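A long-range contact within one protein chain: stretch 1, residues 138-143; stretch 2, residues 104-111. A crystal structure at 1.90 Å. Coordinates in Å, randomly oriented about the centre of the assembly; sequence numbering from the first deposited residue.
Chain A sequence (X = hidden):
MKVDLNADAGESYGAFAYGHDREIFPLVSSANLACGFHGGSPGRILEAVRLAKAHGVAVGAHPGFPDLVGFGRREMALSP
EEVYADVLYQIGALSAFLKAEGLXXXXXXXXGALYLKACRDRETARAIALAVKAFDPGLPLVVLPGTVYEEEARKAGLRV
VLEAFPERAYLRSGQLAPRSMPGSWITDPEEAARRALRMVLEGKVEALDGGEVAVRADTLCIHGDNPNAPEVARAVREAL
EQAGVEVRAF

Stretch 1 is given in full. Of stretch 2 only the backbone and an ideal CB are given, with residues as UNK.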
# COMPACT_ATOMS: atom_id res chain seq x y z
N GLY A 138 -15.32 -14.44 -24.20
CA GLY A 138 -16.64 -14.95 -23.86
C GLY A 138 -17.20 -14.42 -22.55
O GLY A 138 -18.36 -14.68 -22.21
N LEU A 139 -16.40 -13.65 -21.82
CA LEU A 139 -16.84 -13.09 -20.54
C LEU A 139 -17.89 -11.99 -20.68
O LEU A 139 -17.69 -11.00 -21.38
CB LEU A 139 -15.64 -12.51 -19.79
CG LEU A 139 -14.82 -13.40 -18.86
CD1 LEU A 139 -13.58 -12.64 -18.40
CD2 LEU A 139 -15.68 -13.82 -17.66
N PRO A 140 -19.04 -12.15 -20.00
CA PRO A 140 -20.06 -11.11 -20.09
C PRO A 140 -19.69 -9.94 -19.19
O PRO A 140 -19.10 -10.12 -18.14
CB PRO A 140 -21.32 -11.83 -19.62
CG PRO A 140 -20.79 -12.80 -18.62
CD PRO A 140 -19.55 -13.34 -19.29
N LEU A 141 -20.02 -8.73 -19.64
CA LEU A 141 -19.73 -7.54 -18.86
C LEU A 141 -21.06 -6.96 -18.40
O LEU A 141 -21.97 -6.76 -19.20
CB LEU A 141 -18.98 -6.52 -19.73
CG LEU A 141 -18.49 -5.22 -19.08
CD1 LEU A 141 -17.59 -5.55 -17.88
CD2 LEU A 141 -17.73 -4.40 -20.11
N VAL A 142 -21.17 -6.72 -17.10
CA VAL A 142 -22.38 -6.14 -16.51
C VAL A 142 -22.29 -4.63 -16.69
O VAL A 142 -21.29 -4.02 -16.31
CB VAL A 142 -22.49 -6.49 -15.01
CG1 VAL A 142 -23.69 -5.80 -14.38
CG2 VAL A 142 -22.61 -8.00 -14.85
N VAL A 143 -23.32 -4.03 -17.26
CA VAL A 143 -23.32 -2.60 -17.50
C VAL A 143 -24.63 -1.92 -17.15
O VAL A 143 -25.64 -2.57 -16.89
CB VAL A 143 -23.04 -2.28 -18.99
CG1 VAL A 143 -21.86 -3.10 -19.49
CG2 VAL A 143 -24.27 -2.57 -19.82
N UNK A 104 -15.66 -21.40 -12.68
CA UNK A 104 -15.36 -20.51 -13.80
C UNK A 104 -15.57 -19.06 -13.39
O UNK A 104 -16.23 -18.78 -12.38
CB UNK A 104 -16.23 -20.85 -15.01
N UNK A 105 -14.98 -18.13 -14.14
CA UNK A 105 -15.17 -16.71 -13.88
C UNK A 105 -16.47 -16.42 -14.62
O UNK A 105 -16.53 -16.51 -15.84
CB UNK A 105 -14.00 -15.84 -14.34
N UNK A 106 -17.51 -16.07 -13.87
CA UNK A 106 -18.83 -15.84 -14.44
C UNK A 106 -19.06 -14.53 -15.18
O UNK A 106 -19.73 -14.50 -16.22
CB UNK A 106 -19.86 -15.93 -13.31
N UNK A 107 -18.51 -13.44 -14.66
CA UNK A 107 -18.70 -12.14 -15.29
C UNK A 107 -17.71 -11.12 -14.75
O UNK A 107 -16.85 -11.45 -13.94
CB UNK A 107 -20.13 -11.65 -15.08
N UNK A 108 -17.83 -9.89 -15.22
CA UNK A 108 -17.01 -8.79 -14.74
C UNK A 108 -17.94 -7.60 -14.56
O UNK A 108 -18.83 -7.36 -15.38
CB UNK A 108 -15.86 -8.47 -15.70
N UNK A 109 -17.73 -6.88 -13.47
CA UNK A 109 -18.51 -5.70 -13.16
C UNK A 109 -17.63 -4.73 -12.38
O UNK A 109 -17.23 -5.02 -11.25
CB UNK A 109 -19.77 -6.06 -12.37
N UNK A 110 -17.31 -3.57 -12.97
CA UNK A 110 -16.47 -2.55 -12.33
C UNK A 110 -17.06 -2.09 -10.99
O UNK A 110 -18.27 -2.10 -10.81
CB UNK A 110 -16.30 -1.35 -13.26
N UNK A 111 -16.19 -1.67 -10.08
CA UNK A 111 -16.62 -1.21 -8.76
C UNK A 111 -16.52 0.30 -8.55
O UNK A 111 -15.64 0.96 -9.10
CB UNK A 111 -15.79 -1.92 -7.69

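The two segments run in roughly the same direction, 37° apart, and are joined by a single bridge between Leu 141 and position 108. The backbone N of 108 donates to Pro 140 O (3.2 Å), and Val 142 N donates to the backbone O of 108 (3.0 Å, nearly linear at 177°).

Position 104 has nothing of stretch 1 near its ideal CB, so many residues would serve; it is Pro 104.

At 105 CA-to-CB points sideways, with the ideal CB 4.2 Å from Leu 139 CD2. Stretch 1 offers only hydrocarbon at this point, which suits a leucine, isoleucine, valine or methionine. The residue is Leu 105; its chi1 t, chi2 p rotamer brings CD2 to 3.6 Å from Leu 139 CD1.

The CB of 106 points away, and stretch 1 places no demand on the side chain; many residues, polar ones among them, would fit. The backbone matters more, since its O lies 3.1 Å from Pro 140 CG. His 106 occupies the site.

Position 107 is extended (-165/-177), with its CB sideways, 3.6 Å from Pro 140 O and 4.4 Å from Val 142 CG2. A medium-sized or flat side chain could lie along this edge. In His 107 the p rotamer brings ring atom CD2 to 3.8 Å from Val 142 CG2, an oblique approach. Its ND1 is hydrogen-bonded to His 106 ND1 (2.8 Å), and either could be the donor.

At 108 the ideal CB lies 4.0 Å from Leu 141 CD1 and 5.5 Å from Leu 139 CD1, between two leucine side chains. With extended angles of -137/138, a beta-branched aliphatic residue is a natural choice, although leucine or alanine is conceivable. Val 108 directs CG1 to 3.9 Å from Leu 141 CD1 and CG2 to 4.2 Å from Leu 139 CD1, so that each methyl meets a different leucine.

Position 109 has its ideal CB 3.8 Å from Val 142 CB, which favours an aliphatic start but does not dictate the far end. Lys 109 packs its CB 3.9 Å from Val 142 CB; the all-t chain then leads away, and NZ is hydrogen-bonded elsewhere in the structure.

The CB of 110 has no close neighbour in stretch 1, but phi of -58 is compatible with proline. In Pro 110 the ring CD reaches 4.3 Å from Leu 141 CD1.

Position 111 is out of reach and unconstrained by stretch 1; it is His 111.

Stretch 2 104-111: PLHHVKPH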
# COMPACT_ATOMS: atom_id res chain seq x y z
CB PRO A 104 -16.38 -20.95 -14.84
CG PRO A 104 -17.60 -21.19 -13.98
CD PRO A 104 -17.03 -21.94 -12.78
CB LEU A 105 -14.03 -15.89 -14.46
CG LEU A 105 -14.19 -14.38 -14.27
CD1 LEU A 105 -14.21 -14.04 -12.78
CD2 LEU A 105 -13.05 -13.66 -14.98
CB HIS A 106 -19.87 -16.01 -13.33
CG HIS A 106 -21.29 -15.83 -13.78
ND1 HIS A 106 -22.01 -14.69 -13.52
CD2 HIS A 106 -22.12 -16.68 -14.43
CE1 HIS A 106 -23.24 -14.84 -13.99
NE2 HIS A 106 -23.33 -16.03 -14.55
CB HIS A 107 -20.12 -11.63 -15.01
CG HIS A 107 -20.39 -11.39 -13.55
ND1 HIS A 107 -20.68 -12.40 -12.67
CD2 HIS A 107 -20.35 -10.25 -12.82
CE1 HIS A 107 -20.81 -11.90 -11.45
NE2 HIS A 107 -20.62 -10.60 -11.52
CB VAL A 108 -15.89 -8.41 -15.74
CG1 VAL A 108 -15.16 -7.16 -15.23
CG2 VAL A 108 -14.90 -9.56 -15.89
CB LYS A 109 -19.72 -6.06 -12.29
CG LYS A 109 -20.51 -4.86 -11.80
CD LYS A 109 -21.55 -5.30 -10.77
CE LYS A 109 -22.32 -4.13 -10.19
NZ LYS A 109 -23.19 -4.58 -9.06
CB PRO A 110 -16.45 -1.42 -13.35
CG PRO A 110 -16.67 -2.14 -14.66
CD PRO A 110 -17.72 -3.15 -14.32
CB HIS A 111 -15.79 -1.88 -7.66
CG HIS A 111 -15.86 -1.18 -6.34
ND1 HIS A 111 -16.94 -1.31 -5.49
CD2 HIS A 111 -15.02 -0.29 -5.75
CE1 HIS A 111 -16.76 -0.53 -4.44
NE2 HIS A 111 -15.61 0.10 -4.57
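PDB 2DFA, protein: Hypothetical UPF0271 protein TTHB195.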